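Long-range contact in periplasmic divalent cation tolerance protein (Thermotoga maritima, PDB 1O5J), which is probably involved in resistance toward heavy metals, as a homotrimeric member of the CutA family with a ferredoxin-like alpha/beta fold: residues R37-C41 with W107-L113. Sequence-based numbering, arbitrary orientation.
Sequences RLIAC and WLRESVL
Ala40 meets the C-terminal helix of the ferredoxin-like alpha/beta fold of CutA, a family of the GlnB-like clan, where the loop from helix 23-35 turns into strand 41-53. The tight part centres on its methyl: Ala40 CB lies 3.4 Å from Leu108 CD2, closer than usual van der Waals contact, and 3.6 Å from Ser111 CB. Val112 CG1, set anti to its own carbonyl carbon (chi1 -63°), packs 3.4 Å from Ile39 C. Trp107 CH2 comes 3.5 Å from Ala40 O, and Cys41 CB lies at the ring edge; Trp107 also packs on Tyr51 of a neighbouring subunit, while Cys41 continues the sheet into that chain.

The other end is polar and more open to solvent: Arg37 is partly exposed and Leu113 exposed. Arg37, at positive phi in the Schellman motif ending helix 23-35, makes a cation-pi contact with Trp52 of the neighbouring subunit. Its salt bridge to the C-terminal carboxylate contains a weak hydrogen bond, Arg37 NE to Leu113 OXT 3.4 Å. Between the two regions a water donates to both Ile39 O and Ser111 O. Ser111 OG sits over the centre of the Trp107 ring and donates to Trp107 O at 2.8 Å, from the carbonyl face opposite Ser111 N.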
loop_
_atom_site.group_PDB
_atom_site.type_symbol
_atom_site.label_atom_id
_atom_site.label_comp_id
_atom_site.label_asym_id
_atom_site.label_seq_id
_atom_site.Cartn_x
_atom_site.Cartn_y
_atom_site.Cartn_z
ATOM N N ARG A 37 -0.568 6.081 -22.102
ATOM C CA ARG A 37 0.376 4.958 -21.982
ATOM C C ARG A 37 1.486 5.215 -20.985
ATOM O O ARG A 37 2.641 4.808 -21.177
ATOM C CB ARG A 37 0.962 4.612 -23.355
ATOM C CG ARG A 37 -0.095 4.241 -24.362
ATOM C CD ARG A 37 -0.702 2.869 -24.140
ATOM N NE ARG A 37 0.178 1.789 -24.596
ATOM C CZ ARG A 37 -0.050 0.483 -24.404
ATOM N NH1 ARG A 37 0.823 -0.419 -24.853
ATOM N NH2 ARG A 37 -1.131 0.065 -23.761
ATOM N N LEU A 38 1.139 5.905 -19.909
ATOM C CA LEU A 38 2.100 6.273 -18.899
ATOM C C LEU A 38 2.103 5.297 -17.711
ATOM O O LEU A 38 3.004 5.347 -16.895
ATOM C CB LEU A 38 1.775 7.684 -18.406
ATOM C CG LEU A 38 2.043 8.805 -19.390
ATOM C CD1 LEU A 38 1.726 10.204 -18.801
ATOM C CD2 LEU A 38 3.469 8.731 -19.831
ATOM N N ILE A 39 1.058 4.470 -17.607
ATOM C CA ILE A 39 0.932 3.419 -16.617
ATOM C C ILE A 39 0.383 2.188 -17.329
ATOM O O ILE A 39 -0.196 2.276 -18.415
ATOM C CB ILE A 39 -0.006 3.854 -15.460
ATOM C CG1 ILE A 39 -1.466 3.896 -15.932
ATOM C CG2 ILE A 39 0.456 5.224 -14.840
ATOM C CD1 ILE A 39 -2.446 4.199 -14.814
ATOM N N ALA A 40 0.584 1.038 -16.723
ATOM C CA ALA A 40 0.059 -0.226 -17.228
ATOM C C ALA A 40 -1.247 -0.568 -16.522
ATOM O O ALA A 40 -2.090 -1.287 -17.068
ATOM C CB ALA A 40 1.064 -1.343 -16.926
ATOM N N CYS A 41 -1.386 -0.109 -15.290
ATOM C CA CYS A 41 -2.510 -0.515 -14.471
ATOM C C CYS A 41 -2.680 0.502 -13.361
ATOM O O CYS A 41 -1.714 1.114 -12.965
ATOM C CB CYS A 41 -2.205 -1.922 -13.881
ATOM S SG CYS A 41 -3.566 -2.559 -12.920
ATOM N N TRP A 107 4.538 -8.091 -19.218
ATOM C CA TRP A 107 3.264 -7.493 -19.564
ATOM C C TRP A 107 3.257 -5.997 -19.223
ATOM O O TRP A 107 2.748 -5.203 -20.001
ATOM C CB TRP A 107 2.145 -8.233 -18.815
ATOM C CG TRP A 107 0.806 -7.635 -18.986
ATOM C CD1 TRP A 107 -0.059 -7.922 -19.975
ATOM C CD2 TRP A 107 0.161 -6.638 -18.160
ATOM N NE1 TRP A 107 -1.204 -7.182 -19.828
ATOM C CE2 TRP A 107 -1.086 -6.374 -18.733
ATOM C CE3 TRP A 107 0.529 -5.927 -17.020
ATOM C CZ2 TRP A 107 -1.984 -5.462 -18.193
ATOM C CZ3 TRP A 107 -0.324 -5.000 -16.508
ATOM C CH2 TRP A 107 -1.592 -4.779 -17.083
ATOM N N LEU A 108 3.821 -5.621 -18.064
ATOM C CA LEU A 108 3.991 -4.190 -17.703
ATOM C C LEU A 108 4.712 -3.405 -18.780
ATOM O O LEU A 108 4.273 -2.333 -19.218
ATOM C CB LEU A 108 4.769 -4.014 -16.380
ATOM C CG LEU A 108 4.033 -4.290 -15.059
ATOM C CD1 LEU A 108 5.012 -4.354 -13.844
ATOM C CD2 LEU A 108 2.960 -3.213 -14.807
ATOM N N ARG A 109 5.840 -3.940 -19.202
ATOM C CA ARG A 109 6.655 -3.275 -20.178
ATOM C C ARG A 109 5.914 -3.089 -21.487
ATOM O O ARG A 109 5.925 -2.010 -22.063
ATOM C CB ARG A 109 7.908 -4.101 -20.418
ATOM C CG ARG A 109 8.922 -3.393 -21.272
ATOM C CD ARG A 109 10.255 -4.036 -21.191
ATOM N NE ARG A 109 10.145 -5.459 -21.476
ATOM C CZ ARG A 109 10.268 -6.445 -20.587
ATOM N NH1 ARG A 109 10.521 -6.211 -19.300
ATOM N NH2 ARG A 109 10.153 -7.697 -21.008
ATOM N N GLU A 110 5.285 -4.159 -21.962
ATOM C CA GLU A 110 4.483 -4.111 -23.193
ATOM C C GLU A 110 3.330 -3.090 -23.110
ATOM O O GLU A 110 3.032 -2.414 -24.093
ATOM C CB GLU A 110 3.924 -5.507 -23.495
ATOM C CG GLU A 110 5.005 -6.561 -23.731
ATOM C CD GLU A 110 4.491 -8.002 -23.671
ATOM O OE1 GLU A 110 3.346 -8.265 -23.184
ATOM O OE2 GLU A 110 5.257 -8.899 -24.118
ATOM N N SER A 111 2.704 -2.969 -21.934
ATOM C CA SER A 111 1.532 -2.119 -21.742
ATOM C C SER A 111 1.830 -0.634 -21.789
ATOM O O SER A 111 0.896 0.155 -21.905
ATOM C CB SER A 111 0.848 -2.410 -20.408
ATOM O OG SER A 111 0.376 -3.748 -20.341
ATOM N N VAL A 112 3.095 -0.246 -21.630
ATOM C CA VAL A 112 3.459 1.178 -21.650
ATOM C C VAL A 112 4.338 1.554 -22.832
ATOM O O VAL A 112 4.636 2.731 -23.015
ATOM C CB VAL A 112 4.135 1.661 -20.338
ATOM C CG1 VAL A 112 3.181 1.535 -19.168
ATOM C CG2 VAL A 112 5.436 0.919 -20.059
ATOM N N LEU A 113 4.742 0.573 -23.635
ATOM C CA LEU A 113 5.475 0.859 -24.871
ATOM C C LEU A 113 4.669 1.818 -25.771
ATOM O O LEU A 113 5.190 2.372 -26.764
ATOM C CB LEU A 113 5.809 -0.438 -25.633
ATOM C CG LEU A 113 6.500 -0.293 -26.989
ATOM C CD1 LEU A 113 7.819 0.513 -26.925
ATOM C CD2 LEU A 113 6.747 -1.659 -27.622
ATOM O OXT LEU A 113 3.475 2.059 -25.524
HETATM O O HOH W 1 -0.677 2.088 -20.843
#